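Local coordinates for protein DNA polymerase III, beta subunit (Thermotoga maritima, PDB 1VPK) that probably tethers DNA polymerases to DNA and makes them processive, by forming a ring-shaped head-to-tail homodimer around the duplex, at residues Lys266-Arg271 with Thr344-Met349; Arg275-Arg280 with Asp315-Gln320; Ile328-Lys333 with Tyr370-Ile375. All blocks are in the same frame, centred on the assembly; numbering follows the deposited sequence.

Contact 1. Residues Lys266-Arg271 with Thr344-Met349; sequences KVVVSR and TEEIEM
Arg271 grips the turn before strand 346-351 twice: its backbone N donates to Glu345 O at 2.8 Å and its NE to Thr344 O at 2.9 Å. Thr344 O sits at the edge of the guanidinium, 17° out of its plane, while NH1 reaches Leu339 O of helix 332-341. At the far end, Lys266 NZ forms a salt bridge with Glu348 OE1 at 3.1 Å, meeting it on the syn side but 35° above the carboxylate plane; Asn350 bonds to both atoms. Between these ends the segments are neighbours in the antiparallel sheet that runs on from the C-terminal into the central domain. Val267 with Met349 and Val269 with Ile347 are hydrogen-bonded pairs, the latter with Ile347 N 3.0 Å from Val269 O. Ser270 is the N-cap of helix 271-285, its OG bonded to Glu273 N. An alanine in place of Arg271 would probably leave Thr344 O and Leu339 O without these donors and the turn freer to shift. Val269 CG1 lies 3.8 Å from Ile347 CD1, the side chains pointing the same way; Val269 and Met349 also touch Leu274. Ile347 CG2 rests on Arg271 CB at 3.9 Å. On the other face, the Glu346 chain bends at chi2 (-74°), and OE1 lies 3.6 Å from Val268 CG1.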
loop_
_atom_site.group_PDB
_atom_site.type_symbol
_atom_site.label_atom_id
_atom_site.label_comp_id
_atom_site.label_asym_id
_atom_site.label_seq_id
_atom_site.Cartn_x
_atom_site.Cartn_y
_atom_site.Cartn_z
ATOM N N LYS A 266 -5.358 36.685 -8.879
ATOM C CA LYS A 266 -4.955 35.990 -7.660
ATOM C C LYS A 266 -6.176 35.357 -7.000
ATOM O O LYS A 266 -7.176 36.005 -6.839
ATOM C CB LYS A 266 -4.350 37.003 -6.689
ATOM C CG LYS A 266 -3.818 36.371 -5.410
ATOM C CD LYS A 266 -3.527 37.417 -4.357
ATOM C CE LYS A 266 -2.418 38.369 -4.792
ATOM N NZ LYS A 266 -1.142 37.625 -4.759
ATOM N N VAL A 267 -6.063 34.097 -6.615
ATOM C CA VAL A 267 -7.130 33.370 -5.967
ATOM C C VAL A 267 -6.626 32.876 -4.602
ATOM O O VAL A 267 -5.537 32.311 -4.496
ATOM C CB VAL A 267 -7.518 32.184 -6.832
ATOM C CG1 VAL A 267 -8.365 31.259 -6.118
ATOM C CG2 VAL A 267 -8.250 32.643 -8.086
ATOM N N VAL A 268 -7.377 33.177 -3.552
ATOM C CA VAL A 268 -7.101 32.607 -2.237
ATOM C C VAL A 268 -8.171 31.576 -1.991
ATOM O O VAL A 268 -9.361 31.839 -2.148
ATOM C CB VAL A 268 -7.053 33.688 -1.139
ATOM C CG1 VAL A 268 -6.851 33.067 0.243
ATOM C CG2 VAL A 268 -5.953 34.676 -1.441
ATOM N N VAL A 269 -7.741 30.389 -1.592
ATOM C CA VAL A 269 -8.636 29.250 -1.494
ATOM C C VAL A 269 -8.091 28.298 -0.432
ATOM O O VAL A 269 -6.886 28.190 -0.262
ATOM C CB VAL A 269 -8.789 28.557 -2.880
ATOM C CG1 VAL A 269 -7.486 27.991 -3.375
ATOM C CG2 VAL A 269 -9.868 27.460 -2.853
ATOM N N SER A 270 -9.001 27.632 0.282
ATOM C CA SER A 270 -8.654 26.625 1.291
ATOM C C SER A 270 -7.875 25.465 0.639
ATOM O O SER A 270 -8.238 24.989 -0.421
ATOM C CB SER A 270 -9.926 26.117 2.018
ATOM O OG SER A 270 -9.713 24.800 2.464
ATOM N N ARG A 271 -6.770 25.055 1.254
ATOM C CA ARG A 271 -5.999 23.914 0.747
ATOM C C ARG A 271 -6.821 22.596 0.767
ATOM O O ARG A 271 -6.832 21.856 -0.202
ATOM C CB ARG A 271 -4.721 23.766 1.577
ATOM C CG ARG A 271 -3.702 22.761 1.030
ATOM C CD ARG A 271 -2.439 22.836 1.828
ATOM N NE ARG A 271 -2.658 22.370 3.191
ATOM C CZ ARG A 271 -2.524 21.123 3.617
ATOM N NH1 ARG A 271 -2.109 20.149 2.810
ATOM N NH2 ARG A 271 -2.766 20.860 4.901
ATOM N N THR A 344 -0.004 25.310 5.347
ATOM C CA THR A 344 -1.039 26.272 5.712
ATOM C C THR A 344 -2.435 25.843 5.265
ATOM O O THR A 344 -2.572 25.097 4.309
ATOM C CB THR A 344 -0.753 27.692 5.140
ATOM O OG1 THR A 344 -0.608 27.640 3.709
ATOM C CG2 THR A 344 0.502 28.227 5.726
ATOM N N GLU A 345 -3.460 26.347 5.950
ATOM C CA GLU A 345 -4.843 26.006 5.657
ATOM C C GLU A 345 -5.343 26.660 4.400
ATOM O O GLU A 345 -6.263 26.134 3.777
ATOM C CB GLU A 345 -5.771 26.400 6.785
ATOM C CG GLU A 345 -5.496 25.677 8.042
ATOM C CD GLU A 345 -6.362 26.139 9.195
ATOM O OE1 GLU A 345 -7.454 26.675 8.971
ATOM O OE2 GLU A 345 -5.925 25.971 10.354
ATOM N N GLU A 346 -4.736 27.809 4.059
ATOM C CA GLU A 346 -5.045 28.577 2.873
ATOM C C GLU A 346 -3.827 28.696 1.980
ATOM O O GLU A 346 -2.699 28.790 2.446
ATOM C CB GLU A 346 -5.515 29.994 3.248
ATOM C CG GLU A 346 -6.829 30.038 4.015
ATOM C CD GLU A 346 -8.036 29.769 3.168
ATOM O OE1 GLU A 346 -8.069 30.222 2.014
ATOM O OE2 GLU A 346 -8.986 29.129 3.655
ATOM N N ILE A 347 -4.080 28.720 0.689
ATOM C CA ILE A 347 -3.040 28.890 -0.315
ATOM C C ILE A 347 -3.460 30.002 -1.293
ATOM O O ILE A 347 -4.661 30.358 -1.381
ATOM C CB ILE A 347 -2.748 27.563 -1.091
ATOM C CG1 ILE A 347 -3.945 27.102 -1.929
ATOM C CG2 ILE A 347 -2.382 26.442 -0.123
ATOM C CD1 ILE A 347 -3.737 27.199 -3.388
ATOM N N GLU A 348 -2.473 30.544 -2.004
ATOM C CA GLU A 348 -2.748 31.405 -3.136
ATOM C C GLU A 348 -2.342 30.779 -4.439
ATOM O O GLU A 348 -1.337 30.072 -4.525
ATOM C CB GLU A 348 -1.976 32.726 -3.099
ATOM C CG GLU A 348 -1.925 33.432 -1.862
ATOM C CD GLU A 348 -1.443 34.848 -2.106
ATOM O OE1 GLU A 348 -0.617 35.094 -3.038
ATOM O OE2 GLU A 348 -1.932 35.712 -1.387
ATOM N N MET A 349 -3.158 31.035 -5.443
ATOM C CA MET A 349 -2.873 30.703 -6.821
ATOM C C MET A 349 -2.824 32.001 -7.605
ATOM O O MET A 349 -3.786 32.744 -7.584
ATOM C CB MET A 349 -3.962 29.854 -7.386
ATOM C CG MET A 349 -4.172 28.537 -6.661
ATOM S SD MET A 349 -5.296 27.486 -7.552
ATOM C CE MET A 349 -4.391 26.705 -8.817
HETATM O O HOH W 1 -7.359 23.874 4.507
#

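Contact 2. Residues Arg275-Arg280 with Asp315-Gln320; sequences RESLKR and DEVEVQ
Ser277 and Arg280, one turn apart on helix 271-285, meet Asp315 on strand 311-318 where the helix packs against a sheet of the C-terminal domain at the dimer interface. The helix and strand segments run antiparallel, their axes 9.2 Å apart, and a single carboxylate oxygen gathers the polar contacts between them. The CG of Asp315 stands anti to its backbone N (chi1 -165°), which directs the carboxylate at the helix. Asp315 OD2 accepts from Ser277 OG at 2.6 Å through its anti lone pair. On the syn side the same oxygen takes Arg280 NH2 at 2.9 Å, the nitrogen lying 22° out of the carboxylate plane. Because the guanidinium and carboxylate planes are turned 71° apart, the pair is not a flat two-bond bridge: NE reaches OD1 and OD2 only by weak bonds. Arg280 lays one face of its guanidinium back over its own helix, against Glu276 O and Ser277 CA, which probably limits its rotation. Val317 CG1 packs against Ser277 OG at 3.6 Å and against Ser277 CB at 3.8 Å, flanking the polar cluster with an apolar group. All four residues are buried, and the nearby arginine is likely to favour the ionised carboxylate. Asp315 OD1, for its part, bonds to Ser114 OG and Thr115 OG1 of the second subunit. Through Asp315 the strand also pairs with a strand of that subunit, so the sheet runs on from one chain into the next, as is typical of the head-to-tail dimer interface of this ring-forming bacterial family.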
loop_
_atom_site.group_PDB
_atom_site.type_symbol
_atom_site.label_atom_id
_atom_site.label_comp_id
_atom_site.label_asym_id
_atom_site.label_seq_id
_atom_site.Cartn_x
_atom_site.Cartn_y
_atom_site.Cartn_z
ATOM N N ARG A 275 -8.087 20.619 -2.585
ATOM C CA ARG A 275 -7.708 19.185 -2.627
ATOM C C ARG A 275 -8.932 18.298 -2.827
ATOM O O ARG A 275 -8.930 17.386 -3.651
ATOM C CB ARG A 275 -6.957 18.804 -1.343
ATOM C CG ARG A 275 -6.467 17.350 -1.217
ATOM C CD ARG A 275 -6.489 16.818 0.276
ATOM N NE ARG A 275 -5.907 17.807 1.209
ATOM C CZ ARG A 275 -6.232 17.981 2.498
ATOM N NH1 ARG A 275 -7.140 17.208 3.093
ATOM N NH2 ARG A 275 -5.629 18.953 3.195
ATOM N N GLU A 276 -10.007 18.588 -2.108
ATOM C CA GLU A 276 -11.214 17.799 -2.231
ATOM C C GLU A 276 -11.881 17.978 -3.598
ATOM O O GLU A 276 -12.428 17.051 -4.184
ATOM C CB GLU A 276 -12.166 18.119 -1.067
ATOM C CG GLU A 276 -11.708 17.534 0.242
ATOM C CD GLU A 276 -12.527 17.999 1.468
ATOM O OE1 GLU A 276 -13.431 18.873 1.372
ATOM O OE2 GLU A 276 -12.213 17.495 2.567
ATOM N N SER A 277 -11.843 19.186 -4.113
ATOM C CA SER A 277 -12.398 19.494 -5.438
ATOM C C SER A 277 -11.589 18.796 -6.496
ATOM O O SER A 277 -12.157 18.203 -7.421
ATOM C CB SER A 277 -12.381 21.013 -5.679
ATOM O OG SER A 277 -13.025 21.352 -6.895
ATOM N N LEU A 278 -10.251 18.867 -6.378
ATOM C CA LEU A 278 -9.377 18.135 -7.326
ATOM C C LEU A 278 -9.662 16.636 -7.320
ATOM O O LEU A 278 -9.805 16.005 -8.378
ATOM C CB LEU A 278 -7.894 18.431 -7.037
ATOM C CG LEU A 278 -7.551 19.845 -7.512
ATOM C CD1 LEU A 278 -6.273 20.359 -6.894
ATOM C CD2 LEU A 278 -7.476 19.956 -9.042
ATOM N N LYS A 279 -9.823 16.057 -6.136
ATOM C CA LYS A 279 -10.197 14.645 -6.056
ATOM C C LYS A 279 -11.516 14.305 -6.801
ATOM O O LYS A 279 -11.615 13.278 -7.491
ATOM C CB LYS A 279 -10.317 14.197 -4.611
ATOM C CG LYS A 279 -9.004 13.956 -3.881
ATOM C CD LYS A 279 -9.294 12.989 -2.690
ATOM N N ARG A 280 -12.518 15.169 -6.668
ATOM C CA ARG A 280 -13.804 14.972 -7.356
ATOM C C ARG A 280 -13.626 14.993 -8.882
ATOM O O ARG A 280 -14.135 14.112 -9.569
ATOM C CB ARG A 280 -14.883 15.988 -6.866
ATOM C CG ARG A 280 -15.188 15.767 -5.401
ATOM C CD ARG A 280 -16.317 16.572 -4.794
ATOM N NE ARG A 280 -16.056 18.000 -4.692
ATOM C CZ ARG A 280 -15.730 18.660 -3.563
ATOM N NH1 ARG A 280 -15.599 18.050 -2.400
ATOM N NH2 ARG A 280 -15.553 19.950 -3.596
ATOM N N ASP A 315 -17.243 21.146 -10.742
ATOM C CA ASP A 315 -17.258 21.422 -9.312
ATOM C C ASP A 315 -17.000 22.912 -9.053
ATOM O O ASP A 315 -16.034 23.462 -9.522
ATOM C CB ASP A 315 -16.188 20.618 -8.575
ATOM C CG ASP A 315 -16.421 20.616 -7.077
ATOM O OD1 ASP A 315 -17.573 20.414 -6.643
ATOM O OD2 ASP A 315 -15.487 20.855 -6.318
ATOM N N GLU A 316 -17.840 23.531 -8.252
ATOM C CA GLU A 316 -17.744 24.968 -8.016
ATOM C C GLU A 316 -17.306 25.242 -6.598
ATOM O O GLU A 316 -17.959 24.779 -5.682
ATOM C CB GLU A 316 -19.102 25.584 -8.254
ATOM C CG GLU A 316 -19.133 27.094 -8.055
ATOM C CD GLU A 316 -20.389 27.704 -8.640
ATOM O OE1 GLU A 316 -20.501 27.744 -9.875
ATOM O OE2 GLU A 316 -21.252 28.132 -7.844
ATOM N N VAL A 317 -16.201 25.969 -6.408
ATOM C CA VAL A 317 -15.699 26.245 -5.061
ATOM C C VAL A 317 -15.586 27.727 -4.784
ATOM O O VAL A 317 -15.274 28.507 -5.693
ATOM C CB VAL A 317 -14.367 25.539 -4.755
ATOM C CG1 VAL A 317 -14.505 24.051 -5.049
ATOM C CG2 VAL A 317 -13.216 26.102 -5.503
ATOM N N GLU A 318 -15.841 28.098 -3.537
ATOM C CA GLU A 318 -15.770 29.496 -3.089
ATOM C C GLU A 318 -14.344 29.950 -2.937
ATOM O O GLU A 318 -13.522 29.255 -2.363
ATOM C CB GLU A 318 -16.484 29.680 -1.755
ATOM C CG GLU A 318 -17.952 29.505 -1.839
ATOM C CD GLU A 318 -18.621 29.555 -0.483
ATOM O OE1 GLU A 318 -17.935 29.843 0.531
ATOM O OE2 GLU A 318 -19.845 29.288 -0.444
ATOM N N VAL A 319 -14.038 31.154 -3.432
ATOM C CA VAL A 319 -12.658 31.642 -3.430
ATOM C C VAL A 319 -12.723 33.129 -3.166
ATOM O O VAL A 319 -13.767 33.733 -3.376
ATOM C CB VAL A 319 -11.905 31.423 -4.760
ATOM C CG1 VAL A 319 -11.810 29.970 -5.122
ATOM C CG2 VAL A 319 -12.507 32.223 -5.912
ATOM N N GLN A 320 -11.618 33.686 -2.675
ATOM C CA GLN A 320 -11.407 35.111 -2.748
ATOM C C GLN A 320 -10.479 35.390 -3.920
ATOM O O GLN A 320 -9.383 34.812 -3.994
ATOM C CB GLN A 320 -10.833 35.604 -1.440
ATOM C CG GLN A 320 -11.803 35.449 -0.254
ATOM C CD GLN A 320 -12.994 36.352 -0.319
ATOM O OE1 GLN A 320 -12.901 37.538 -0.658
ATOM N NE2 GLN A 320 -14.156 35.798 0.009
#

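Contact 3. Residues Ile328-Lys333 with Tyr370-Ile375; sequences IAFNPK and YIVMPI
The ring of Phe330 reaches Val372, Met373 and Pro374 because its CG is anti to the carbonyl carbon (chi1 -64°), which swings it back although the CB points away from segment 370-375. Its edge then meets two carbonyl oxygens near the ring plane: CD1 lies 3.5 Å from Met373 O, and CE1 lies 3.6 Å from Val372 O. Val372 has CG1 anti to its backbone N (chi1 -170°), and this methyl packs at 3.9 Å on Phe330 CD1. Pro374 comes obliquely to the same ring with its CA, and its CB also touches Ile328 CG1. Ile375 CG1 lies 3.6 Å from Ala329 CB, and CD1 reaches over the backbone to Phe330 C. One direct hydrogen bond ties the backbones, from Ile375 N to Ala329 O at 2.7 Å, with the donor 41° above the carbonyl plane. Two waters add to it: one accepts from Ala329 N and donates to Ile375 O, the other accepts from Asn331 N and donates to Met373 O. Asn331 is also the N-cap of helix 332-341, its OD1 accepting from Lys333 N at 3.0 Å. The contact thus joins the end of one sheet's outer strand, just before a helix, to the tail that follows strand 368-372, an inner strand of another sheet. In bacterial relatives the corresponding Met-Pro tail borders the cleft that takes up the peptide motifs of polymerases and other partners, and segment 370-375 is consistent with that place.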
loop_
_atom_site.group_PDB
_atom_site.type_symbol
_atom_site.label_atom_id
_atom_site.label_comp_id
_atom_site.label_asym_id
_atom_site.label_seq_id
_atom_site.Cartn_x
_atom_site.Cartn_y
_atom_site.Cartn_z
ATOM N N ILE A 328 -8.347 28.660 -17.599
ATOM C CA ILE A 328 -6.971 28.128 -17.687
ATOM C C ILE A 328 -6.933 26.636 -17.279
ATOM O O ILE A 328 -7.600 26.256 -16.357
ATOM C CB ILE A 328 -5.965 28.964 -16.836
ATOM C CG1 ILE A 328 -4.533 28.484 -17.057
ATOM C CG2 ILE A 328 -6.293 28.888 -15.335
ATOM C CD1 ILE A 328 -3.486 29.419 -16.491
ATOM N N ALA A 329 -6.179 25.794 -17.996
ATOM C CA ALA A 329 -6.174 24.328 -17.737
ATOM C C ALA A 329 -4.836 23.826 -17.218
ATOM O O ALA A 329 -3.747 24.297 -17.666
ATOM C CB ALA A 329 -6.541 23.530 -19.052
ATOM N N PHE A 330 -4.915 22.823 -16.340
ATOM C CA PHE A 330 -3.741 22.134 -15.774
ATOM C C PHE A 330 -3.897 20.618 -15.706
ATOM O O PHE A 330 -5.010 20.082 -15.707
ATOM C CB PHE A 330 -3.486 22.630 -14.360
ATOM C CG PHE A 330 -3.129 24.087 -14.285
ATOM C CD1 PHE A 330 -1.840 24.511 -14.507
ATOM C CD2 PHE A 330 -4.101 25.040 -14.006
ATOM C CE1 PHE A 330 -1.524 25.843 -14.461
ATOM C CE2 PHE A 330 -3.780 26.360 -13.955
ATOM C CZ PHE A 330 -2.507 26.752 -14.188
ATOM N N ASN A 331 -2.772 19.920 -15.638
ATOM C CA ASN A 331 -2.775 18.560 -15.114
ATOM C C ASN A 331 -3.097 18.629 -13.632
ATOM O O ASN A 331 -2.355 19.252 -12.859
ATOM C CB ASN A 331 -1.402 17.904 -15.328
ATOM C CG ASN A 331 -1.356 16.442 -14.882
ATOM O OD1 ASN A 331 -2.202 15.955 -14.128
ATOM N ND2 ASN A 331 -0.357 15.731 -15.369
ATOM N N PRO A 332 -4.226 18.015 -13.213
ATOM C CA PRO A 332 -4.641 18.129 -11.818
ATOM C C PRO A 332 -3.718 17.433 -10.810
ATOM O O PRO A 332 -3.630 17.877 -9.647
ATOM C CB PRO A 332 -6.035 17.486 -11.821
ATOM C CG PRO A 332 -5.987 16.525 -12.961
ATOM C CD PRO A 332 -5.199 17.248 -14.007
ATOM N N LYS A 333 -3.052 16.357 -11.240
ATOM C CA LYS A 333 -2.123 15.648 -10.368
ATOM C C LYS A 333 -1.002 16.606 -9.937
ATOM O O LYS A 333 -0.523 16.554 -8.796
ATOM C CB LYS A 333 -1.512 14.423 -11.073
ATOM N N TYR A 370 5.780 27.300 -5.568
ATOM C CA TYR A 370 5.590 26.245 -6.559
ATOM C C TYR A 370 5.116 26.848 -7.839
ATOM O O TYR A 370 4.327 27.732 -7.803
ATOM C CB TYR A 370 4.582 25.188 -6.052
ATOM C CG TYR A 370 5.086 24.613 -4.764
ATOM C CD1 TYR A 370 5.978 23.555 -4.764
ATOM C CD2 TYR A 370 4.732 25.180 -3.529
ATOM C CE1 TYR A 370 6.497 23.040 -3.540
ATOM C CE2 TYR A 370 5.230 24.665 -2.321
ATOM C CZ TYR A 370 6.113 23.622 -2.343
ATOM O OH TYR A 370 6.605 23.095 -1.191
ATOM N N ILE A 371 5.579 26.323 -8.966
ATOM C CA ILE A 371 5.156 26.761 -10.309
ATOM C C ILE A 371 4.598 25.511 -11.021
ATOM O O ILE A 371 5.190 24.402 -10.907
ATOM C CB ILE A 371 6.353 27.322 -11.143
ATOM C CG1 ILE A 371 7.048 28.498 -10.416
ATOM C CG2 ILE A 371 5.901 27.698 -12.563
ATOM C CD1 ILE A 371 6.252 29.735 -10.383
ATOM N N VAL A 372 3.426 25.656 -11.647
ATOM C CA VAL A 372 2.853 24.634 -12.522
ATOM C C VAL A 372 2.557 25.289 -13.882
ATOM O O VAL A 372 1.981 26.367 -13.950
ATOM C CB VAL A 372 1.566 24.002 -11.922
ATOM C CG1 VAL A 372 1.138 22.772 -12.729
ATOM C CG2 VAL A 372 1.792 23.539 -10.479
ATOM N N MET A 373 2.988 24.651 -14.964
ATOM C CA MET A 373 2.764 25.137 -16.307
ATOM C C MET A 373 1.373 24.662 -16.707
ATOM O O MET A 373 0.972 23.566 -16.320
ATOM C CB MET A 373 3.797 24.519 -17.253
ATOM C CG MET A 373 5.260 24.791 -16.857
ATOM S SD MET A 373 5.751 26.536 -16.818
ATOM C CE MET A 373 5.112 27.033 -18.435
ATOM N N PRO A 374 0.637 25.463 -17.491
ATOM C CA PRO A 374 -0.683 25.069 -17.906
ATOM C C PRO A 374 -0.666 24.159 -19.104
ATOM O O PRO A 374 0.366 24.006 -19.739
ATOM C CB PRO A 374 -1.349 26.383 -18.282
ATOM C CG PRO A 374 -0.289 27.260 -18.688
ATOM C CD PRO A 374 0.998 26.789 -18.032
ATOM N N ILE A 375 -1.819 23.582 -19.409
ATOM C CA ILE A 375 -1.977 22.742 -20.587
ATOM C C ILE A 375 -2.951 23.435 -21.541
ATOM O O ILE A 375 -3.729 24.307 -21.154
ATOM C CB ILE A 375 -2.407 21.285 -20.253
ATOM C CG1 ILE A 375 -3.769 21.223 -19.585
ATOM C CG2 ILE A 375 -1.398 20.594 -19.316
ATOM C CD1 ILE A 375 -4.164 19.800 -19.242
HETATM O O HOH W 2 -4.764 26.902 -20.306
HETATM O O HOH W 3 -0.215 21.127 -15.944
#

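From the N terminus, segment 266-271 comes first and leads straight into the helix of 275-280. Contact 2 closes first, when the chain returns at 315-320; it is nested inside the longer loop that contact 1 closes at 344-349. Segment 328-333 opens contact 3 before contact 1 has closed, so these two cross, and contact 3 closes only at 370-375, near the C terminus. Contacts 2 and 3 stand in series. Contacts 1 and 2 touch, with a probable hydrogen bond from Val268 N to Gln320 O. Leu278 meets Pro332 between contacts 2 and 3. Contact 1 holds neighbours within one sheet, contact 2 sets helix 271-285 on a second, and contact 3 joins that second sheet's edge to the tail after strand 368-372.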